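Local coordinates for DUF1805 domain-containing protein (PDB 1QW2), which is of unknown function but belongs to the DUF1805 family and folds as a mixed beta sheet with packed helices, four copies making up the assembly, at residues L33-S38 / D70-K75; G40-G45 / I58-M63; K18-F23 / N96-L101. One frame throughout, in Å; residues are numbered along the deposited sequence.

Contact 1: L33-S38 / D70-K75; sequences LFIKGS and DMLSAK
The selenium atom SE of Met71, present here as selenomethionine, is the point on which several groups of Leu33 and Ile35 converge; no hydrogen bond joins the two segments, so the evidence is a set of apolar distances. Ile35 CG1 lies 3.8 Å from Met71 SE, and Ile35 CD1 follows at 4.0 Å from Met71 SE. These two side chains reach toward each other tip to tip. Leu33 meets the same chain differently: it slides past Met71 in the opposite direction, its CD1 resting 3.9 Å from Met71 CG. Met71 bends at its last torsion (chi3 80°), which carries CE to the strand backbone, 4.1 Å from Phe34 CA. Leu72 adds a smaller touch, crossing Ile35 at about a right angle with its CD2 4.0 Å from Ile35 CD1.

The alternation is that of a beta strand packed under a helix. CB of Leu33 and of Ile35 points toward helix 68-73, whereas CB of Phe34 points away, and the Phe34 ring meets that of Phe23 and packs on Ser25 of the second subunit. On the helix side of the sheet Phe22 and Ala42 also touch Met71, while Leu72 packs on Tyr2 of the third subunit.

All five touching residues are buried. The backbones of Leu33, Phe34 and Ile35 bond to the neighbouring strands and the loop at Cys44 rather than to the helix, which implies that helix and strand are held together here by apolar shape and dispersion, with the chalcogen of Met71 (selenium in place of the natural sulfur) among the Leu33 and Ile35 carbons.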
loop_
_atom_site.group_PDB
_atom_site.type_symbol
_atom_site.label_atom_id
_atom_site.label_comp_id
_atom_site.label_asym_id
_atom_site.label_seq_id
_atom_site.Cartn_x
_atom_site.Cartn_y
_atom_site.Cartn_z
ATOM N N LEU A 33 -1.610 -6.203 -11.936
ATOM C CA LEU A 33 -2.321 -4.945 -11.847
ATOM C C LEU A 33 -3.807 -5.150 -12.023
ATOM O O LEU A 33 -4.247 -6.029 -12.766
ATOM C CB LEU A 33 -1.795 -3.917 -12.861
ATOM C CG LEU A 33 -1.730 -4.212 -14.355
ATOM C CD1 LEU A 33 -1.401 -2.913 -15.095
ATOM C CD2 LEU A 33 -0.672 -5.275 -14.635
ATOM N N PHE A 34 -4.574 -4.354 -11.290
ATOM C CA PHE A 34 -6.019 -4.414 -11.365
ATOM C C PHE A 34 -6.632 -3.060 -11.051
ATOM O O PHE A 34 -5.965 -2.165 -10.524
ATOM C CB PHE A 34 -6.573 -5.496 -10.406
ATOM C CG PHE A 34 -6.391 -5.194 -8.933
ATOM C CD1 PHE A 34 -7.190 -4.249 -8.287
ATOM C CD2 PHE A 34 -5.456 -5.896 -8.181
ATOM C CE1 PHE A 34 -7.063 -4.013 -6.913
ATOM C CE2 PHE A 34 -5.321 -5.667 -6.804
ATOM C CZ PHE A 34 -6.125 -4.727 -6.173
ATOM N N ILE A 35 -7.892 -2.907 -11.438
ATOM C CA ILE A 35 -8.668 -1.706 -11.175
ATOM C C ILE A 35 -9.931 -2.237 -10.516
ATOM O O ILE A 35 -10.631 -3.072 -11.091
ATOM C CB ILE A 35 -9.060 -0.960 -12.460
ATOM C CG1 ILE A 35 -7.808 -0.501 -13.203
ATOM C CG2 ILE A 35 -9.940 0.245 -12.105
ATOM C CD1 ILE A 35 -8.099 0.161 -14.538
ATOM N N LYS A 36 -10.222 -1.766 -9.312
ATOM C CA LYS A 36 -11.396 -2.247 -8.603
ATOM C C LYS A 36 -12.400 -1.161 -8.260
ATOM O O LYS A 36 -12.038 -0.093 -7.768
ATOM C CB LYS A 36 -10.956 -2.983 -7.335
ATOM C CG LYS A 36 -12.092 -3.597 -6.522
ATOM C CD LYS A 36 -12.505 -2.688 -5.375
ATOM C CE LYS A 36 -13.613 -3.324 -4.544
ATOM N NZ LYS A 36 -13.833 -2.598 -3.260
ATOM N N GLY A 37 -13.667 -1.451 -8.540
ATOM C CA GLY A 37 -14.742 -0.528 -8.241
ATOM C C GLY A 37 -15.596 -1.161 -7.162
ATOM O O GLY A 37 -15.285 -2.253 -6.692
ATOM N N SER A 38 -16.676 -0.494 -6.770
ATOM C CA SER A 38 -17.540 -1.028 -5.726
ATOM C C SER A 38 -18.343 -2.256 -6.152
ATOM O O SER A 38 -18.768 -3.042 -5.307
ATOM C CB SER A 38 -18.500 0.060 -5.227
ATOM O OG SER A 38 -19.361 0.504 -6.261
ATOM N N ASP A 70 -2.750 1.475 -20.197
ATOM C CA ASP A 70 -2.850 0.283 -21.035
ATOM C C ASP A 70 -4.148 -0.461 -20.743
ATOM O O ASP A 70 -4.837 -0.912 -21.659
ATOM C CB ASP A 70 -1.672 -0.665 -20.792
ATOM C CG ASP A 70 -0.362 -0.125 -21.329
ATOM O OD1 ASP A 70 -0.358 0.421 -22.451
ATOM O OD2 ASP A 70 0.665 -0.264 -20.635
HETATM N N MSE A 71 -4.478 -0.589 -19.461
HETATM C CA MSE A 71 -5.694 -1.289 -19.064
HETATM C C MSE A 71 -6.958 -0.632 -19.599
HETATM O O MSE A 71 -7.830 -1.305 -20.143
HETATM C CB MSE A 71 -5.800 -1.376 -17.540
HETATM C CG MSE A 71 -4.865 -2.374 -16.901
HETATM SE SE MSE A 71 -5.364 -2.670 -15.058
HETATM C CE MSE A 71 -6.809 -3.893 -15.329
ATOM N N LEU A 72 -7.056 0.683 -19.437
ATOM C CA LEU A 72 -8.232 1.412 -19.896
ATOM C C LEU A 72 -8.425 1.341 -21.407
ATOM O O LEU A 72 -9.555 1.392 -21.897
ATOM C CB LEU A 72 -8.142 2.874 -19.450
ATOM C CG LEU A 72 -8.185 3.088 -17.935
ATOM C CD1 LEU A 72 -7.958 4.560 -17.620
ATOM C CD2 LEU A 72 -9.526 2.619 -17.387
ATOM N N SER A 73 -7.325 1.215 -22.141
ATOM C CA SER A 73 -7.383 1.142 -23.598
ATOM C C SER A 73 -7.407 -0.297 -24.102
ATOM O O SER A 73 -7.558 -0.537 -25.300
ATOM C CB SER A 73 -6.188 1.875 -24.213
ATOM O OG SER A 73 -6.188 3.243 -23.850
ATOM N N ALA A 74 -7.273 -1.252 -23.188
ATOM C CA ALA A 74 -7.268 -2.661 -23.561
ATOM C C ALA A 74 -8.670 -3.215 -23.767
ATOM O O ALA A 74 -9.639 -2.728 -23.184
ATOM C CB ALA A 74 -6.545 -3.479 -22.498
ATOM N N LYS A 75 -8.771 -4.238 -24.608
ATOM C CA LYS A 75 -10.057 -4.864 -24.870
ATOM C C LYS A 75 -10.256 -6.045 -23.930
ATOM O O LYS A 75 -9.321 -6.799 -23.650
ATOM C CB LYS A 75 -10.136 -5.338 -26.323
ATOM C CG LYS A 75 -9.996 -4.218 -27.338
ATOM C CD LYS A 75 -10.137 -4.742 -28.754
ATOM C CE LYS A 75 -9.917 -3.632 -29.771
ATOM N NZ LYS A 75 -10.865 -2.500 -29.568
#

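Contact 2: G40-G45 / I58-M63; sequences GYAMCG and IAVRVM
Tyr41 and Ala59 face each other with the methyl over the ring: Ala59 CB sits 3.8 Å from the centroid of the Tyr41 ring, 29° off its normal, a CH-pi contact. The CG of Tyr41 lies between backbone N and carbonyl carbon (chi1 59°), starting the ring toward the neighbouring strand, and Ile58 O lies over the same ring. At the far end the Tyr41 hydroxyl is hydrogen-bonded to Asp57 and Ser52. Ala42 and Val60 project from the opposite face of the sheet, where Ala42 CB and Val60 CG2 are only 3.3 Å apart, tighter than usual for two carbons, and both residues pack against Leu94 of helix 94-97.

Strands 41-43 and 59-61 are the two parallel strands of a beta-alpha-beta unit with helix 49-54 between them, their short axes 18° apart. Their backbone bonds alternate in the parallel manner: Tyr41 N gives to Ile58 O at 3.1 Å, Val60 N to Tyr41 O at 3.0 Å, Met43 N to Val60 O, and Val62 N to Met43 O. Gly40 suits its place, since a CB there would clash with Ile58 O.

Arg61 is extended from CG to NE, which brings its guanidinium to Gly45, where it grips Gly45 O side-on with two nitrogens. Arg61 NH2 lies 3.1 Å from Gly45 O, on a lone pair and in the carbonyl plane, whereas Arg61 NE, 3.2 Å from Gly45 O, stands above that plane. Met63 CG lies over one face of the guanidinium, toward its rim. The remaining nitrogen, NH1, makes a salt bridge with Glu78, and Gly45 O is also hydrogen-bonded to Thr51 OG1 of the second subunit.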
loop_
_atom_site.group_PDB
_atom_site.type_symbol
_atom_site.label_atom_id
_atom_site.label_comp_id
_atom_site.label_asym_id
_atom_site.label_seq_id
_atom_site.Cartn_x
_atom_site.Cartn_y
_atom_site.Cartn_z
ATOM N N GLY A 40 -17.353 -4.351 -9.164
ATOM C CA GLY A 40 -16.544 -5.368 -9.810
ATOM C C GLY A 40 -15.122 -4.902 -10.047
ATOM O O GLY A 40 -14.728 -3.830 -9.592
ATOM N N TYR A 41 -14.353 -5.699 -10.779
ATOM C CA TYR A 41 -12.966 -5.359 -11.039
ATOM C C TYR A 41 -12.470 -5.837 -12.397
ATOM O O TYR A 41 -13.094 -6.681 -13.050
ATOM C CB TYR A 41 -12.090 -5.966 -9.934
ATOM C CG TYR A 41 -12.220 -7.474 -9.841
ATOM C CD1 TYR A 41 -11.432 -8.317 -10.626
ATOM C CD2 TYR A 41 -13.177 -8.059 -9.009
ATOM C CE1 TYR A 41 -11.597 -9.705 -10.587
ATOM C CE2 TYR A 41 -13.349 -9.443 -8.963
ATOM C CZ TYR A 41 -12.557 -10.259 -9.754
ATOM O OH TYR A 41 -12.722 -11.621 -9.717
ATOM N N ALA A 42 -11.349 -5.260 -12.821
ATOM C CA ALA A 42 -10.685 -5.627 -14.066
ATOM C C ALA A 42 -9.271 -5.991 -13.639
ATOM O O ALA A 42 -8.675 -5.301 -12.814
ATOM C CB ALA A 42 -10.646 -4.450 -15.026
HETATM N N MSE A 43 -8.733 -7.073 -14.182
HETATM C CA MSE A 43 -7.386 -7.477 -13.813
HETATM C C MSE A 43 -6.621 -7.968 -15.032
HETATM O O MSE A 43 -7.219 -8.357 -16.039
HETATM C CB MSE A 43 -7.435 -8.570 -12.735
HETATM C CG MSE A 43 -6.082 -8.947 -12.154
HETATM SE SE MSE A 43 -6.267 -10.101 -10.595
HETATM C CE MSE A 43 -4.750 -11.228 -10.881
ATOM N N CYS A 44 -5.298 -7.923 -14.925
ATOM C CA CYS A 44 -4.394 -8.359 -15.981
ATOM C C CYS A 44 -4.489 -9.868 -16.199
ATOM O O CYS A 44 -5.303 -10.548 -15.575
ATOM C CB CYS A 44 -2.955 -7.986 -15.618
ATOM S SG CYS A 44 -2.346 -8.842 -14.143
ATOM N N GLY A 45 -3.624 -10.381 -17.073
ATOM C CA GLY A 45 -3.603 -11.797 -17.409
ATOM C C GLY A 45 -3.456 -12.805 -16.281
ATOM O O GLY A 45 -3.773 -13.980 -16.463
ATOM N N ILE A 58 -18.239 -9.846 -10.694
ATOM C CA ILE A 58 -18.447 -9.089 -11.916
ATOM C C ILE A 58 -16.972 -8.800 -12.196
ATOM O O ILE A 58 -16.348 -7.977 -11.515
ATOM C CB ILE A 58 -19.196 -7.760 -11.677
ATOM C CG1 ILE A 58 -20.681 -8.034 -11.437
ATOM C CG2 ILE A 58 -19.005 -6.836 -12.880
ATOM C CD1 ILE A 58 -21.505 -6.780 -11.182
ATOM N N ALA A 59 -16.404 -9.492 -13.174
ATOM C CA ALA A 59 -14.991 -9.319 -13.470
ATOM C C ALA A 59 -14.643 -9.375 -14.943
ATOM O O ALA A 59 -15.311 -10.042 -15.729
ATOM C CB ALA A 59 -14.193 -10.383 -12.732
ATOM N N VAL A 60 -13.588 -8.657 -15.308
ATOM C CA VAL A 60 -13.100 -8.672 -16.678
ATOM C C VAL A 60 -11.593 -8.892 -16.639
ATOM O O VAL A 60 -10.896 -8.436 -15.724
ATOM C CB VAL A 60 -13.421 -7.362 -17.438
ATOM C CG1 VAL A 60 -14.922 -7.265 -17.694
ATOM C CG2 VAL A 60 -12.938 -6.173 -16.654
ATOM N N ARG A 61 -11.100 -9.613 -17.636
ATOM C CA ARG A 61 -9.686 -9.923 -17.737
ATOM C C ARG A 61 -9.145 -9.290 -19.013
ATOM O O ARG A 61 -9.763 -9.404 -20.072
ATOM C CB ARG A 61 -9.514 -11.446 -17.775
ATOM C CG ARG A 61 -8.085 -11.945 -17.913
ATOM C CD ARG A 61 -8.016 -13.448 -17.657
ATOM N NE ARG A 61 -6.676 -13.978 -17.882
ATOM C CZ ARG A 61 -6.254 -14.485 -19.035
ATOM N NH1 ARG A 61 -7.077 -14.547 -20.075
ATOM N NH2 ARG A 61 -5.002 -14.906 -19.158
ATOM N N VAL A 62 -8.021 -8.587 -18.897
ATOM C CA VAL A 62 -7.375 -7.962 -20.053
ATOM C C VAL A 62 -5.957 -8.515 -20.091
ATOM O O VAL A 62 -5.459 -9.017 -19.081
ATOM C CB VAL A 62 -7.334 -6.415 -19.938
ATOM C CG1 VAL A 62 -8.745 -5.855 -20.000
ATOM C CG2 VAL A 62 -6.652 -5.992 -18.650
HETATM N N MSE A 63 -5.302 -8.432 -21.244
HETATM C CA MSE A 63 -3.949 -8.963 -21.359
HETATM C C MSE A 63 -2.968 -7.974 -21.979
HETATM O O MSE A 63 -3.369 -6.998 -22.616
HETATM C CB MSE A 63 -3.962 -10.256 -22.187
HETATM C CG MSE A 63 -4.848 -11.364 -21.618
HETATM SE SE MSE A 63 -4.752 -13.021 -22.629
HETATM C CE MSE A 63 -5.578 -12.423 -24.263
#

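Contact 3: K18-F23 / N96-L101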
loop_
_atom_site.group_PDB
_atom_site.type_symbol
_atom_site.label_atom_id
_atom_site.label_comp_id
_atom_site.label_asym_id
_atom_site.label_seq_id
_atom_site.Cartn_x
_atom_site.Cartn_y
_atom_site.Cartn_z
ATOM N N LYS A 18 -17.126 8.257 -10.591
ATOM C CA LYS A 18 -17.007 7.089 -9.726
ATOM C C LYS A 18 -15.558 6.886 -9.299
ATOM O O LYS A 18 -14.633 7.190 -10.050
ATOM C CB LYS A 18 -17.520 5.838 -10.444
ATOM C CG LYS A 18 -19.023 5.839 -10.680
ATOM C CD LYS A 18 -19.480 4.539 -11.325
ATOM C CE LYS A 18 -20.996 4.489 -11.462
ATOM N NZ LYS A 18 -21.522 5.597 -12.306
ATOM N N VAL A 19 -15.370 6.378 -8.085
ATOM C CA VAL A 19 -14.031 6.145 -7.555
ATOM C C VAL A 19 -13.595 4.696 -7.741
ATOM O O VAL A 19 -14.370 3.765 -7.513
ATOM C CB VAL A 19 -13.961 6.495 -6.054
ATOM C CG1 VAL A 19 -12.524 6.395 -5.564
ATOM C CG2 VAL A 19 -14.508 7.896 -5.823
ATOM N N TYR A 20 -12.345 4.516 -8.153
ATOM C CA TYR A 20 -11.785 3.190 -8.383
ATOM C C TYR A 20 -10.404 3.104 -7.757
ATOM O O TYR A 20 -9.718 4.113 -7.596
ATOM C CB TYR A 20 -11.654 2.921 -9.885
ATOM C CG TYR A 20 -12.957 2.962 -10.642
ATOM C CD1 TYR A 20 -13.715 1.810 -10.829
ATOM C CD2 TYR A 20 -13.444 4.163 -11.152
ATOM C CE1 TYR A 20 -14.932 1.853 -11.509
ATOM C CE2 TYR A 20 -14.654 4.219 -11.829
ATOM C CZ TYR A 20 -15.394 3.062 -12.004
ATOM O OH TYR A 20 -16.592 3.128 -12.677
ATOM N N GLN A 21 -9.996 1.891 -7.408
ATOM C CA GLN A 21 -8.680 1.684 -6.832
ATOM C C GLN A 21 -7.812 0.977 -7.864
ATOM O O GLN A 21 -8.157 -0.111 -8.330
ATOM C CB GLN A 21 -8.776 0.828 -5.567
ATOM C CG GLN A 21 -9.628 1.447 -4.469
ATOM C CD GLN A 21 -9.054 2.749 -3.937
ATOM O OE1 GLN A 21 -9.711 3.466 -3.184
ATOM N NE2 GLN A 21 -7.820 3.055 -4.321
ATOM N N PHE A 22 -6.712 1.613 -8.251
ATOM C CA PHE A 22 -5.784 1.013 -9.198
ATOM C C PHE A 22 -4.603 0.495 -8.396
ATOM O O PHE A 22 -4.047 1.208 -7.559
ATOM C CB PHE A 22 -5.275 2.030 -10.222
ATOM C CG PHE A 22 -4.159 1.503 -11.084
ATOM C CD1 PHE A 22 -4.401 0.514 -12.034
ATOM C CD2 PHE A 22 -2.857 1.964 -10.918
ATOM C CE1 PHE A 22 -3.368 -0.012 -12.808
ATOM C CE2 PHE A 22 -1.814 1.445 -11.688
ATOM C CZ PHE A 22 -2.069 0.456 -12.633
ATOM N N PHE A 23 -4.225 -0.749 -8.651
ATOM C CA PHE A 23 -3.107 -1.357 -7.954
ATOM C C PHE A 23 -2.159 -2.006 -8.947
ATOM O O PHE A 23 -2.591 -2.612 -9.924
ATOM C CB PHE A 23 -3.615 -2.411 -6.960
ATOM C CG PHE A 23 -2.522 -3.188 -6.278
ATOM C CD1 PHE A 23 -2.080 -4.406 -6.799
ATOM C CD2 PHE A 23 -1.933 -2.703 -5.117
ATOM C CE1 PHE A 23 -1.064 -5.127 -6.163
ATOM C CE2 PHE A 23 -0.922 -3.413 -4.479
ATOM C CZ PHE A 23 -0.486 -4.629 -5.003
ATOM N N ASN A 96 -14.743 1.976 -21.957
ATOM C CA ASN A 96 -16.140 2.081 -22.361
ATOM C C ASN A 96 -17.132 1.335 -21.470
ATOM O O ASN A 96 -18.343 1.532 -21.589
ATOM C CB ASN A 96 -16.298 1.598 -23.806
ATOM C CG ASN A 96 -15.578 2.488 -24.807
ATOM O OD1 ASN A 96 -15.471 2.151 -25.987
ATOM N ND2 ASN A 96 -15.088 3.633 -24.342
ATOM N N VAL A 97 -16.635 0.481 -20.581
ATOM C CA VAL A 97 -17.529 -0.271 -19.707
ATOM C C VAL A 97 -17.139 -0.231 -18.233
ATOM O O VAL A 97 -17.796 -0.854 -17.402
ATOM C CB VAL A 97 -17.617 -1.753 -20.136
ATOM C CG1 VAL A 97 -18.115 -1.848 -21.576
ATOM C CG2 VAL A 97 -16.259 -2.425 -19.987
ATOM N N ILE A 98 -16.084 0.510 -17.910
ATOM C CA ILE A 98 -15.611 0.602 -16.530
ATOM C C ILE A 98 -16.692 1.124 -15.585
ATOM O O ILE A 98 -16.712 0.789 -14.401
ATOM C CB ILE A 98 -14.369 1.519 -16.436
ATOM C CG1 ILE A 98 -13.686 1.336 -15.081
ATOM C CG2 ILE A 98 -14.774 2.971 -16.627
ATOM C CD1 ILE A 98 -13.094 -0.035 -14.882
ATOM N N ASP A 99 -17.594 1.944 -16.114
ATOM C CA ASP A 99 -18.671 2.502 -15.310
ATOM C C ASP A 99 -19.499 1.398 -14.654
ATOM O O ASP A 99 -20.065 1.590 -13.578
ATOM C CB ASP A 99 -19.576 3.368 -16.189
ATOM C CG ASP A 99 -20.272 2.567 -17.270
ATOM O OD1 ASP A 99 -21.238 1.843 -16.950
ATOM O OD2 ASP A 99 -19.844 2.651 -18.440
ATOM N N LYS A 100 -19.562 0.239 -15.301
ATOM C CA LYS A 100 -20.336 -0.878 -14.774
ATOM C C LYS A 100 -19.630 -1.643 -13.657
ATOM O O LYS A 100 -20.194 -2.574 -13.079
ATOM C CB LYS A 100 -20.722 -1.825 -15.913
ATOM C CG LYS A 100 -21.663 -1.174 -16.920
ATOM C CD LYS A 100 -21.988 -2.076 -18.097
ATOM C CE LYS A 100 -23.014 -1.414 -19.008
ATOM N NZ LYS A 100 -23.383 -2.272 -20.164
ATOM N N LEU A 101 -18.402 -1.242 -13.344
ATOM C CA LEU A 101 -17.642 -1.893 -12.281
ATOM C C LEU A 101 -17.678 -1.058 -11.006
ATOM O O LEU A 101 -17.212 -1.495 -9.952
ATOM C CB LEU A 101 -16.187 -2.100 -12.712
ATOM C CG LEU A 101 -15.960 -2.918 -13.985
ATOM C CD1 LEU A 101 -14.464 -3.119 -14.200
ATOM C CD2 LEU A 101 -16.662 -4.261 -13.863
#
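The 3-10 turn at the C-terminal end of the chain, following helix 94-97, packs through Ile98, Asp99 and Leu101 on Tyr20 and Lys18 of strand 18-25. Ile98 CG1 lies over one face of the Tyr20 ring, 4.1 Å from the ring centroid and 25° off the normal, the geometry of a CH-pi contact displaced toward the rim. Its shortest ring distance is 3.8 Å, from Ile98 CG1 to Tyr20 CE1. CG1 is placed there because it stands anti to the backbone N of Ile98 (chi1 -166°). Tyr20 and Ile98 slide past each other in opposite directions. At the ring edge, near its plane, the backbone atom Leu101 C lies 4.0 Å from Tyr20 CE1. The hydroxyl ends at the backbone of the turn, where Tyr20 OH comes 2.9 Å from Ile98 O and 3.4 Å from Asp99 CA. Ile98 O accepts the backbone bond from Leu101 N, at 2.8 Å.

Tyr20 is buried further by Ile13 and Ile15 of strand 3-15 and by Ile35. An alanine here would probably open a gap between strand and turn, leaving Ile98 CG1 without its aromatic face and the turn without the neighbouring hydroxyl.

Beside the ring, at the more exposed side of the contact, Lys18 CE reaches Asp99 O at 3.7 Å. Lys18 NZ and Asp99 OD1 stay 6.0 Å apart, so the opposite charges would contribute at most a mild, longer-range attraction, and the join rests mainly on the Tyr20 ring, with Ile98 CG1 over its face and Leu101 at its edge.

Along the chain the three contacts are nested: contact 2 closes inside the loop of contact 1, and contact 1 inside that of contact 3. All reach the same mixed sheet, whose strands 18-25, 32-36, 41-43 and 59-61 lie side by side in that order. The centre of contact 1 is about 7 Å from the centres of both others, which are about 11 Å from each other. Helix 68-73 (contact 1) and the segment after helix 94-97 (contact 3) pack on this sheet, whereas contact 2 joins two of its strands, so distant parts of the chain are tied to one sheet. Contacts 2 and 3 meet at Gly40 and Leu101, and each contact touches the second subunit.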